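Local coordinates for N-acetyltransferase domain-containing protein (Pyrococcus horikoshii, PDB 1WWZ), which binds acetyl coenzyme A and is probably an acyltransferase of the GNAT family, although its substrate and exact role are unknown, at residues A[4-9]-A[103-108]; A[44-49]-A[67-72]; A[60-65]-A[95-100]. All blocks are in the same frame, centred on the assembly; numbering follows the deposited sequence.

Interaction 1: A[4-9]-A[103-108]; sequences IKIEKL and GRKLLI. With ACO (acetyl coenzyme *a), chain C.
Ile4 and Ile6 meet Lys105 and Leu106 without any ring; the one flat group here is the Arg104 guanidinium, on the ligand side of the helix. The 3'-phosphate of acetyl-CoA (P3B) lies at its edge, in plane. Arg104 NH2 gives a weak bond to O8A of acetyl-CoA at 3.4 Å (N-H...O 130°), and O3B approaches obliquely. Toward the strand the contact is aliphatic. Ile6 CD1 sits 3.8 Å from Leu106 CD2, the side chains crossing at a slant. Lys105 crosses Ile4, its CD 3.9 Å from Ile4 CG2; the bend at chi3 (69°) turns CE over Ile4 too. The GNAT motif Q/R-x-x-G-x-G/A, Gln98 to Gly103, runs into the start of helix 102-115, and strand 5-8, at one edge of the sheet within this chain, packs against the helix. The helix start grips the diphosphate: Gly103 N donates to O5A of acetyl-CoA at 2.8 Å. Arg104 N donates to O2A of acetyl-CoA, also at 2.8 Å. A CB on Gly103 would collide with O6A. With an alanine in place of Lys105, Ile4 would probably lose its cover by CD and CE, leaving a gap beside the strand. Arg104 NH1 also bonds to Lys138 O of the second subunit.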
loop_
_atom_site.group_PDB
_atom_site.type_symbol
_atom_site.label_atom_id
_atom_site.label_comp_id
_atom_site.label_asym_id
_atom_site.label_seq_id
_atom_site.Cartn_x
_atom_site.Cartn_y
_atom_site.Cartn_z
ATOM N N ILE A 4 -1.056 -4.583 12.363
ATOM C CA ILE A 4 -1.071 -3.145 12.167
ATOM C C ILE A 4 -2.318 -2.974 11.320
ATOM O O ILE A 4 -2.349 -3.398 10.167
ATOM C CB ILE A 4 0.154 -2.648 11.374
ATOM C CG1 ILE A 4 1.437 -3.038 12.108
ATOM C CG2 ILE A 4 0.075 -1.130 11.203
ATOM C CD1 ILE A 4 2.702 -2.710 11.346
ATOM N N LYS A 5 -3.355 -2.387 11.901
ATOM C CA LYS A 5 -4.605 -2.192 11.183
ATOM C C LYS A 5 -4.770 -0.749 10.734
ATOM O O LYS A 5 -4.605 0.175 11.525
ATOM C CB LYS A 5 -5.792 -2.568 12.075
ATOM C CG LYS A 5 -5.712 -3.957 12.685
ATOM C CD LYS A 5 -6.923 -4.251 13.569
ATOM C CE LYS A 5 -7.037 -3.270 14.738
ATOM N NZ LYS A 5 -5.874 -3.342 15.672
ATOM N N ILE A 6 -5.090 -0.562 9.460
ATOM C CA ILE A 6 -5.317 0.773 8.933
ATOM C C ILE A 6 -6.820 0.909 8.721
ATOM O O ILE A 6 -7.438 0.080 8.056
ATOM C CB ILE A 6 -4.602 0.997 7.580
ATOM C CG1 ILE A 6 -3.101 0.716 7.717
ATOM C CG2 ILE A 6 -4.828 2.429 7.113
ATOM C CD1 ILE A 6 -2.385 1.605 8.715
ATOM N N GLU A 7 -7.413 1.946 9.299
ATOM C CA GLU A 7 -8.849 2.155 9.152
ATOM C C GLU A 7 -9.235 3.624 9.179
ATOM O O GLU A 7 -8.494 4.463 9.684
ATOM C CB GLU A 7 -9.602 1.400 10.253
ATOM C CG GLU A 7 -8.879 1.353 11.592
ATOM C CD GLU A 7 -9.684 0.640 12.670
ATOM O OE1 GLU A 7 -10.509 1.302 13.337
ATOM O OE2 GLU A 7 -9.496 -0.585 12.839
ATOM N N LYS A 8 -10.396 3.933 8.612
ATOM C CA LYS A 8 -10.885 5.303 8.603
ATOM C C LYS A 8 -11.385 5.644 9.993
ATOM O O LYS A 8 -12.072 4.845 10.628
ATOM C CB LYS A 8 -12.041 5.469 7.617
ATOM C CG LYS A 8 -11.633 5.848 6.213
ATOM C CD LYS A 8 -12.848 6.272 5.409
ATOM C CE LYS A 8 -12.467 6.723 4.016
ATOM N NZ LYS A 8 -13.649 7.239 3.279
ATOM N N LEU A 9 -11.024 6.823 10.474
ATOM C CA LEU A 9 -11.477 7.260 11.782
ATOM C C LEU A 9 -12.964 7.569 11.627
ATOM O O LEU A 9 -13.332 8.509 10.928
ATOM C CB LEU A 9 -10.723 8.517 12.207
ATOM C CG LEU A 9 -11.087 9.083 13.579
ATOM C CD1 LEU A 9 -10.838 8.027 14.646
ATOM C CD2 LEU A 9 -10.262 10.335 13.845
ATOM N N GLY A 103 4.320 4.138 8.728
ATOM C CA GLY A 103 4.127 5.311 7.890
ATOM C C GLY A 103 3.910 4.910 6.446
ATOM O O GLY A 103 3.045 5.450 5.755
ATOM N N ARG A 104 4.703 3.944 5.988
ATOM C CA ARG A 104 4.593 3.452 4.626
ATOM C C ARG A 104 3.177 2.941 4.366
ATOM O O ARG A 104 2.596 3.222 3.324
ATOM C CB ARG A 104 5.605 2.324 4.400
ATOM C CG ARG A 104 5.642 1.770 2.990
ATOM C CD ARG A 104 6.568 0.559 2.921
ATOM N NE ARG A 104 7.964 0.897 3.193
ATOM C CZ ARG A 104 8.778 1.483 2.321
ATOM N NH1 ARG A 104 8.343 1.804 1.110
ATOM N NH2 ARG A 104 10.033 1.740 2.655
ATOM N N LYS A 105 2.623 2.190 5.316
ATOM C CA LYS A 105 1.273 1.649 5.158
ATOM C C LYS A 105 0.236 2.760 5.061
ATOM O O LYS A 105 -0.694 2.696 4.252
ATOM C CB LYS A 105 0.922 0.725 6.322
ATOM C CG LYS A 105 1.821 -0.498 6.433
ATOM C CD LYS A 105 1.390 -1.396 7.585
ATOM C CE LYS A 105 0.055 -2.067 7.302
ATOM N NZ LYS A 105 0.149 -2.987 6.133
ATOM N N LEU A 106 0.403 3.781 5.890
ATOM C CA LEU A 106 -0.521 4.902 5.876
ATOM C C LEU A 106 -0.420 5.669 4.563
ATOM O O LEU A 106 -1.436 6.081 4.011
ATOM C CB LEU A 106 -0.240 5.834 7.062
ATOM C CG LEU A 106 -0.741 5.348 8.430
ATOM C CD1 LEU A 106 -0.156 6.217 9.527
ATOM C CD2 LEU A 106 -2.271 5.386 8.471
ATOM N N LEU A 107 0.801 5.850 4.054
ATOM C CA LEU A 107 0.985 6.585 2.805
ATOM C C LEU A 107 0.387 5.835 1.621
ATOM O O LEU A 107 -0.260 6.433 0.759
ATOM C CB LEU A 107 2.473 6.877 2.569
ATOM C CG LEU A 107 2.832 7.787 1.386
ATOM C CD1 LEU A 107 2.040 9.093 1.461
ATOM C CD2 LEU A 107 4.329 8.072 1.406
ATOM N N ILE A 108 0.598 4.523 1.577
ATOM C CA ILE A 108 0.042 3.707 0.505
ATOM C C ILE A 108 -1.487 3.794 0.550
ATOM O O ILE A 108 -2.143 3.916 -0.483
ATOM C CB ILE A 108 0.495 2.234 0.646
ATOM C CG1 ILE A 108 1.990 2.136 0.314
ATOM C CG2 ILE A 108 -0.333 1.330 -0.267
ATOM C CD1 ILE A 108 2.603 0.758 0.562
HETATM N N1A ACO C . 15.619 9.240 7.436
HETATM C C2A ACO C . 15.701 8.660 6.237
HETATM N N3A ACO C . 14.693 8.017 5.578
HETATM C C4A ACO C . 13.488 8.006 6.300
HETATM C C5A ACO C . 13.324 8.576 7.547
HETATM C C6A ACO C . 14.480 9.230 8.141
HETATM N N6A ACO C . 14.429 9.796 9.352
HETATM N N7A ACO C . 12.022 8.385 7.996
HETATM C C8A ACO C . 11.443 7.728 7.028
HETATM N N9A ACO C . 12.274 7.459 5.944
HETATM C C1B ACO C . 11.984 6.755 4.707
HETATM C C2B ACO C . 12.715 5.411 4.549
HETATM O O2B ACO C . 12.859 5.176 3.133
HETATM C C3B ACO C . 11.788 4.437 5.326
HETATM O O3B ACO C . 11.998 3.131 4.753
HETATM P P3B ACO C . 13.047 2.022 5.259
HETATM O O7A ACO C . 14.380 2.681 5.074
HETATM O O8A ACO C . 12.859 0.889 4.367
HETATM O O9A ACO C . 12.713 1.733 6.671
HETATM C C4B ACO C . 10.416 4.956 4.989
HETATM O O4B ACO C . 10.646 6.342 4.606
HETATM C C5B ACO C . 9.452 5.054 6.152
HETATM O O5B ACO C . 9.421 3.904 6.979
HETATM P P1A ACO C . 8.299 3.806 8.100
HETATM O O1A ACO C . 8.812 2.938 9.159
HETATM O O2A ACO C . 7.001 3.395 7.432
HETATM O O3A ACO C . 8.358 5.333 8.695
HETATM P P2A ACO C . 7.491 5.937 9.826
HETATM O O4A ACO C . 8.479 6.434 10.803
HETATM O O5A ACO C . 6.535 4.885 10.267
HETATM O O6A ACO C . 6.693 7.114 9.195
HETATM C CBP ACO C . 6.814 9.609 9.241
HETATM C CCP ACO C . 7.311 8.338 8.596
HETATM C CDP ACO C . 7.457 10.793 8.442
HETATM C CEP ACO C . 5.271 9.662 9.184
HETATM C CAP ACO C . 7.284 9.602 10.746
HETATM O OAP ACO C . 8.709 9.589 10.790
HETATM C C9P ACO C . 6.824 10.813 11.600
HETATM O O9P ACO C . 5.790 10.779 12.253
HETATM N N8P ACO C . 7.632 11.922 11.573
HETATM C C7P ACO C . 7.350 13.175 12.316
HETATM C C6P ACO C . 6.188 14.004 11.734
HETATM C C5P ACO C . 6.437 14.431 10.309
HETATM O O5P ACO C . 7.538 14.932 9.966
HETATM N N4P ACO C . 5.468 14.284 9.418
HETATM C C3P ACO C . 5.323 14.582 7.989
HETATM C C2P ACO C . 4.986 16.074 7.933
HETATM S S1P ACO C . 4.733 16.514 6.128
HETATM C C ACO C . 3.205 16.456 6.047
HETATM O O ACO C . 2.334 16.176 6.996
HETATM C CH3 ACO C . 2.208 16.723 4.761
#

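Interaction 2: A[44-49]-A[67-72]; sequences NYIKWC and VGFIVC
Cys49 CB rests on both methyl groups of Val71, 3.9 Å from CG1 and 4.1 Å from CG2. One helical turn earlier, Ile46 CD1 reaches Phe69 CZ at 4.1 Å. It comes obliquely, at the far end of the ring. Both pairs are purely apolar, and all four residues are buried. Ile46 has an extended chain (chi2 175°), which carries its CD1 out to the ring. Phe69 has CG between the backbone N and the carbonyl carbon (chi1 70°), and its ring points toward helix 38-53. This is helix-on-sheet packing inside the GNAT fold: Phe69 and Val71 face helix 38-53, while Ile70 between them faces helix 102-115 on the other side of the sheet. Near the start of the strand segment, Val67 and Gly68 both face Ala60 in a classic beta bulge. Cys49 SG turns back over its own helix and lies 3.5 Å above one face of the Tyr45 ring, offset toward the rim. Tyr45 OH is hydrogen-bonded to His89 O, which fixes the far end of that ring. Leu17, Leu20 and Ile21, apolar residues of helix 14-27, back Ile46, and the Phe57 ring meets that of Phe69 with the planes about 10° apart.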
loop_
_atom_site.group_PDB
_atom_site.type_symbol
_atom_site.label_atom_id
_atom_site.label_comp_id
_atom_site.label_asym_id
_atom_site.label_seq_id
_atom_site.Cartn_x
_atom_site.Cartn_y
_atom_site.Cartn_z
ATOM N N ASN A 44 -5.993 22.000 18.043
ATOM C CA ASN A 44 -6.642 22.866 17.073
ATOM C C ASN A 44 -6.394 22.451 15.629
ATOM O O ASN A 44 -7.310 22.491 14.808
ATOM C CB ASN A 44 -6.209 24.319 17.276
ATOM C CG ASN A 44 -6.564 24.838 18.651
ATOM O OD1 ASN A 44 -7.593 24.466 19.215
ATOM N ND2 ASN A 44 -5.723 25.711 19.195
ATOM N N TYR A 45 -5.167 22.057 15.306
ATOM C CA TYR A 45 -4.890 21.657 13.934
ATOM C C TYR A 45 -5.623 20.366 13.583
ATOM O O TYR A 45 -6.209 20.249 12.504
ATOM C CB TYR A 45 -3.387 21.482 13.694
ATOM C CG TYR A 45 -3.073 21.267 12.229
ATOM C CD1 TYR A 45 -3.521 22.172 11.271
ATOM C CD2 TYR A 45 -2.359 20.150 11.797
ATOM C CE1 TYR A 45 -3.271 21.979 9.920
ATOM C CE2 TYR A 45 -2.103 19.942 10.440
ATOM C CZ TYR A 45 -2.564 20.863 9.510
ATOM O OH TYR A 45 -2.323 20.679 8.168
ATOM N N ILE A 46 -5.602 19.400 14.495
ATOM C CA ILE A 46 -6.282 18.130 14.255
ATOM C C ILE A 46 -7.787 18.327 14.072
ATOM O O ILE A 46 -8.400 17.694 13.213
ATOM C CB ILE A 46 -5.993 17.128 15.401
ATOM C CG1 ILE A 46 -4.502 16.776 15.395
ATOM C CG2 ILE A 46 -6.828 15.865 15.230
ATOM C CD1 ILE A 46 -4.057 15.885 16.541
ATOM N N LYS A 47 -8.387 19.210 14.865
ATOM C CA LYS A 47 -9.821 19.477 14.730
ATOM C C LYS A 47 -10.097 20.097 13.361
ATOM O O LYS A 47 -11.074 19.751 12.693
ATOM C CB LYS A 47 -10.295 20.423 15.833
ATOM C CG LYS A 47 -10.259 19.814 17.223
ATOM C CD LYS A 47 -10.649 20.833 18.287
ATOM C CE LYS A 47 -12.069 21.330 18.094
ATOM N NZ LYS A 47 -12.434 22.347 19.124
ATOM N N TRP A 48 -9.227 21.010 12.944
ATOM C CA TRP A 48 -9.371 21.660 11.647
ATOM C C TRP A 48 -9.261 20.626 10.523
ATOM O O TRP A 48 -10.026 20.670 9.555
ATOM C CB TRP A 48 -8.290 22.726 11.460
ATOM C CG TRP A 48 -8.429 23.510 10.187
ATOM C CD1 TRP A 48 -9.209 24.616 9.979
ATOM C CD2 TRP A 48 -7.797 23.223 8.936
ATOM N NE1 TRP A 48 -9.096 25.036 8.671
ATOM C CE2 TRP A 48 -8.233 24.201 8.010
ATOM C CE3 TRP A 48 -6.898 22.237 8.506
ATOM C CZ2 TRP A 48 -7.808 24.215 6.677
ATOM C CZ3 TRP A 48 -6.472 22.251 7.177
ATOM C CH2 TRP A 48 -6.928 23.239 6.280
ATOM N N CYS A 49 -8.310 19.703 10.652
ATOM C CA CYS A 49 -8.125 18.663 9.638
ATOM C C CYS A 49 -9.361 17.774 9.538
ATOM O O CYS A 49 -9.775 17.384 8.447
ATOM C CB CYS A 49 -6.915 17.791 9.967
ATOM S SG CYS A 49 -5.314 18.565 9.658
ATOM N N VAL A 67 -1.538 4.514 16.715
ATOM C CA VAL A 67 -0.100 4.746 16.779
ATOM C C VAL A 67 0.378 5.664 15.666
ATOM O O VAL A 67 1.555 6.005 15.597
ATOM C CB VAL A 67 0.688 3.421 16.701
ATOM C CG1 VAL A 67 0.236 2.485 17.810
ATOM C CG2 VAL A 67 0.500 2.777 15.342
ATOM N N GLY A 68 -0.543 6.056 14.793
ATOM C CA GLY A 68 -0.186 6.936 13.698
ATOM C C GLY A 68 -1.413 7.304 12.890
ATOM O O GLY A 68 -2.449 6.652 13.006
ATOM N N PHE A 69 -1.315 8.358 12.090
ATOM C CA PHE A 69 -2.444 8.755 11.267
ATOM C C PHE A 69 -2.029 9.636 10.109
ATOM O O PHE A 69 -0.932 10.196 10.091
ATOM C CB PHE A 69 -3.536 9.437 12.123
ATOM C CG PHE A 69 -3.163 10.798 12.654
ATOM C CD1 PHE A 69 -3.508 11.952 11.956
ATOM C CD2 PHE A 69 -2.516 10.930 13.883
ATOM C CE1 PHE A 69 -3.223 13.220 12.474
ATOM C CE2 PHE A 69 -2.225 12.193 14.412
ATOM C CZ PHE A 69 -2.579 13.339 13.707
ATOM N N ILE A 70 -2.903 9.722 9.118
ATOM C CA ILE A 70 -2.644 10.543 7.949
ATOM C C ILE A 70 -3.979 11.153 7.552
ATOM O O ILE A 70 -5.023 10.505 7.656
ATOM C CB ILE A 70 -2.023 9.698 6.793
ATOM C CG1 ILE A 70 -1.605 10.615 5.643
ATOM C CG2 ILE A 70 -3.001 8.620 6.326
ATOM C CD1 ILE A 70 -0.703 9.926 4.611
ATOM N N VAL A 71 -3.944 12.411 7.136
ATOM C CA VAL A 71 -5.151 13.131 6.749
ATOM C C VAL A 71 -5.104 13.389 5.255
ATOM O O VAL A 71 -4.264 14.148 4.782
ATOM C CB VAL A 71 -5.240 14.467 7.506
ATOM C CG1 VAL A 71 -6.494 15.227 7.097
ATOM C CG2 VAL A 71 -5.241 14.196 9.008
ATOM N N CYS A 72 -6.014 12.744 4.531
ATOM C CA CYS A 72 -6.086 12.842 3.074
ATOM C C CYS A 72 -7.307 13.642 2.633
ATOM O O CYS A 72 -8.437 13.293 2.967
ATOM C CB CYS A 72 -6.147 11.433 2.488
ATOM S SG CYS A 72 -5.024 10.271 3.318
#

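Interaction 3: A[60-65]-A[95-100]; sequences AKVGDK and KKFQGK. With ACO (acetyl coenzyme *a), chain C.
Lys65 meets the aromatic ring of Phe97 with its carbon chain rather than its charge foremost. Its CE lies 3.6 Å from Phe97 CE2, while NZ stays 4.0 Å from the same ring atom. The approach is oblique, and the two side chains come from opposite directions. Lys65 has CG between the backbone N and the carbonyl carbon (chi1 68°), and the turn at chi3 (-95°) brings CE against the ring. Val62 CG2 also approaches the ring obliquely, 4.3 Å from Phe97 CE1. Val62 and Lys65 flank a tight hairpin turn, closed by Val62 N to Lys65 O at 3.2 Å. Gly63 and Asp64 at its corner have backbone angles close to those of a type II' turn; a side chain on Gly63 would be jammed against the carbonyl O of Val62. Phe97 ends a short 3-10 segment, and next to it runs the loop that binds the diphosphate. Gly99 N donates to O4A of acetyl-CoA at 3.2 Å, with an N-H...O angle of 158°. Gln98 NE2 bonds to Val93 O, which helps hold the Gln98 side chain beside the pantetheine part of acetyl-CoA. Lys100 NZ bonds to Leu159 O of the second subunit. The hairpin contact itself is aliphatic against aromatic, so it probably rests on shape and dispersion, while backbone N-H groups such as that of Gly99 are left to hold the diphosphate.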
loop_
_atom_site.group_PDB
_atom_site.type_symbol
_atom_site.label_atom_id
_atom_site.label_comp_id
_atom_site.label_asym_id
_atom_site.label_seq_id
_atom_site.Cartn_x
_atom_site.Cartn_y
_atom_site.Cartn_z
ATOM N N ALA A 60 -3.574 4.330 11.987
ATOM C CA ALA A 60 -2.887 3.049 12.053
ATOM C C ALA A 60 -3.063 2.608 13.498
ATOM O O ALA A 60 -2.835 3.391 14.422
ATOM C CB ALA A 60 -1.402 3.211 11.727
ATOM N N LYS A 61 -3.483 1.366 13.697
ATOM C CA LYS A 61 -3.690 0.874 15.047
ATOM C C LYS A 61 -3.012 -0.455 15.320
ATOM O O LYS A 61 -2.914 -1.321 14.449
ATOM C CB LYS A 61 -5.189 0.752 15.336
ATOM C CG LYS A 61 -5.934 2.077 15.301
ATOM C CD LYS A 61 -7.430 1.890 15.503
ATOM C CE LYS A 61 -7.749 1.298 16.867
ATOM N NZ LYS A 61 -9.214 1.090 17.045
ATOM N N VAL A 62 -2.519 -0.588 16.544
ATOM C CA VAL A 62 -1.879 -1.809 17.002
ATOM C C VAL A 62 -2.627 -2.082 18.293
ATOM O O VAL A 62 -2.301 -1.526 19.341
ATOM C CB VAL A 62 -0.385 -1.596 17.303
ATOM C CG1 VAL A 62 0.229 -2.891 17.804
ATOM C CG2 VAL A 62 0.331 -1.117 16.051
ATOM N N GLY A 63 -3.654 -2.918 18.202
ATOM C CA GLY A 63 -4.466 -3.212 19.364
ATOM C C GLY A 63 -5.590 -2.195 19.411
ATOM O O GLY A 63 -6.231 -1.929 18.393
ATOM N N ASP A 64 -5.820 -1.605 20.579
ATOM C CA ASP A 64 -6.881 -0.616 20.735
ATOM C C ASP A 64 -6.341 0.810 20.704
ATOM O O ASP A 64 -7.098 1.769 20.867
ATOM C CB ASP A 64 -7.624 -0.847 22.052
ATOM C CG ASP A 64 -8.258 -2.224 22.130
ATOM O OD1 ASP A 64 -9.197 -2.493 21.349
ATOM O OD2 ASP A 64 -7.812 -3.038 22.968
ATOM N N LYS A 65 -5.035 0.953 20.488
ATOM C CA LYS A 65 -4.420 2.275 20.465
ATOM C C LYS A 65 -4.008 2.735 19.077
ATOM O O LYS A 65 -3.531 1.946 18.258
ATOM C CB LYS A 65 -3.189 2.318 21.380
ATOM C CG LYS A 65 -2.014 1.471 20.902
ATOM C CD LYS A 65 -0.802 1.611 21.824
ATOM C CE LYS A 65 0.183 2.669 21.324
ATOM N NZ LYS A 65 0.668 3.571 22.414
ATOM N N LYS A 95 6.563 8.244 17.954
ATOM C CA LYS A 95 8.010 8.066 17.914
ATOM C C LYS A 95 8.438 6.627 18.197
ATOM O O LYS A 95 9.316 6.088 17.522
ATOM C CB LYS A 95 8.677 9.013 18.916
ATOM C CG LYS A 95 10.199 8.936 18.956
ATOM C CD LYS A 95 10.832 9.194 17.591
ATOM C CE LYS A 95 10.516 10.587 17.056
ATOM N NZ LYS A 95 11.029 11.675 17.938
ATOM N N LYS A 96 7.813 6.013 19.195
ATOM C CA LYS A 96 8.140 4.645 19.577
ATOM C C LYS A 96 7.784 3.622 18.504
ATOM O O LYS A 96 8.316 2.511 18.497
ATOM C CB LYS A 96 7.423 4.282 20.876
ATOM C CG LYS A 96 7.794 5.169 22.053
ATOM C CD LYS A 96 7.092 4.723 23.323
ATOM C CE LYS A 96 7.502 5.578 24.511
ATOM N NZ LYS A 96 6.907 5.076 25.784
ATOM N N PHE A 97 6.889 3.998 17.596
ATOM C CA PHE A 97 6.460 3.093 16.536
ATOM C C PHE A 97 7.021 3.423 15.162
ATOM O O PHE A 97 6.671 2.778 14.179
ATOM C CB PHE A 97 4.934 3.069 16.477
ATOM C CG PHE A 97 4.302 2.360 17.634
ATOM C CD1 PHE A 97 3.997 1.007 17.552
ATOM C CD2 PHE A 97 4.043 3.037 18.819
ATOM C CE1 PHE A 97 3.441 0.334 18.636
ATOM C CE2 PHE A 97 3.487 2.376 19.913
ATOM C CZ PHE A 97 3.187 1.022 19.821
ATOM N N GLN A 98 7.891 4.424 15.093
ATOM C CA GLN A 98 8.489 4.820 13.824
ATOM C C GLN A 98 9.544 3.820 13.363
ATOM O O GLN A 98 10.062 3.034 14.161
ATOM C CB GLN A 98 9.110 6.214 13.943
ATOM C CG GLN A 98 8.092 7.351 13.930
ATOM C CD GLN A 98 8.721 8.700 14.206
ATOM O OE1 GLN A 98 9.930 8.875 14.054
ATOM N NE2 GLN A 98 7.902 9.670 14.603
ATOM N N GLY A 99 9.852 3.853 12.070
ATOM C CA GLY A 99 10.851 2.958 11.514
ATOM C C GLY A 99 10.424 1.505 11.423
ATOM O O GLY A 99 11.263 0.624 11.222
ATOM N N LYS A 100 9.127 1.247 11.560
ATOM C CA LYS A 100 8.605 -0.115 11.497
ATOM C C LYS A 100 7.662 -0.332 10.310
ATOM O O LYS A 100 6.941 -1.327 10.254
ATOM C CB LYS A 100 7.878 -0.455 12.798
ATOM C CG LYS A 100 8.740 -0.309 14.044
ATOM C CD LYS A 100 7.943 -0.602 15.302
ATOM C CE LYS A 100 8.775 -0.373 16.555
ATOM N NZ LYS A 100 9.988 -1.239 16.591
HETATM N N1A ACO C . 15.619 9.240 7.436
HETATM C C2A ACO C . 15.701 8.660 6.237
HETATM N N3A ACO C . 14.693 8.017 5.578
HETATM C C4A ACO C . 13.488 8.006 6.300
HETATM C C5A ACO C . 13.324 8.576 7.547
HETATM C C6A ACO C . 14.480 9.230 8.141
HETATM N N6A ACO C . 14.429 9.796 9.352
HETATM N N7A ACO C . 12.022 8.385 7.996
HETATM C C8A ACO C . 11.443 7.728 7.028
HETATM N N9A ACO C . 12.274 7.459 5.944
HETATM C C1B ACO C . 11.984 6.755 4.707
HETATM C C2B ACO C . 12.715 5.411 4.549
HETATM O O2B ACO C . 12.859 5.176 3.133
HETATM C C3B ACO C . 11.788 4.437 5.326
HETATM O O3B ACO C . 11.998 3.131 4.753
HETATM P P3B ACO C . 13.047 2.022 5.259
HETATM O O7A ACO C . 14.380 2.681 5.074
HETATM O O8A ACO C . 12.859 0.889 4.367
HETATM O O9A ACO C . 12.713 1.733 6.671
HETATM C C4B ACO C . 10.416 4.956 4.989
HETATM O O4B ACO C . 10.646 6.342 4.606
HETATM C C5B ACO C . 9.452 5.054 6.152
HETATM O O5B ACO C . 9.421 3.904 6.979
HETATM P P1A ACO C . 8.299 3.806 8.100
HETATM O O1A ACO C . 8.812 2.938 9.159
HETATM O O2A ACO C . 7.001 3.395 7.432
HETATM O O3A ACO C . 8.358 5.333 8.695
HETATM P P2A ACO C . 7.491 5.937 9.826
HETATM O O4A ACO C . 8.479 6.434 10.803
HETATM O O5A ACO C . 6.535 4.885 10.267
HETATM O O6A ACO C . 6.693 7.114 9.195
HETATM C CBP ACO C . 6.814 9.609 9.241
HETATM C CCP ACO C . 7.311 8.338 8.596
HETATM C CDP ACO C . 7.457 10.793 8.442
HETATM C CEP ACO C . 5.271 9.662 9.184
HETATM C CAP ACO C . 7.284 9.602 10.746
HETATM O OAP ACO C . 8.709 9.589 10.790
HETATM C C9P ACO C . 6.824 10.813 11.600
HETATM O O9P ACO C . 5.790 10.779 12.253
HETATM N N8P ACO C . 7.632 11.922 11.573
HETATM C C7P ACO C . 7.350 13.175 12.316
HETATM C C6P ACO C . 6.188 14.004 11.734
HETATM C C5P ACO C . 6.437 14.431 10.309
HETATM O O5P ACO C . 7.538 14.932 9.966
HETATM N N4P ACO C . 5.468 14.284 9.418
HETATM C C3P ACO C . 5.323 14.582 7.989
HETATM C C2P ACO C . 4.986 16.074 7.933
HETATM S S1P ACO C . 4.733 16.514 6.128
HETATM C C ACO C . 3.205 16.456 6.047
HETATM O O ACO C . 2.334 16.176 6.996
HETATM C CH3 ACO C . 2.208 16.723 4.761
#

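In the fold
The three contacts lie on one sheet, in which strands 5-8, 57-62 and 65-78 follow one another in that order. Interactions 1 and 3 have centres about 10 Å apart. Lys5 O to Lys61 N (2.7 Å, a probable hydrogen bond) and Ile6 CD1 against Ala60 CB (3.6 Å) join them. Interactions 2 and 3 meet where Val67 CG1 packs on Phe97 CZ at 3.9 Å. Interactions 1 and 2 meet through helix 102-115, with Leu106 CD1 3.5 Å from Phe69 N. Parts of the acetyl-CoA diphosphate site come from both interaction 3 (Gly99) and interaction 1 (Gly103 and Arg104). Interaction 2 stands further back; the Val71 side chain is about 8 Å from a bound acetyl-CoA.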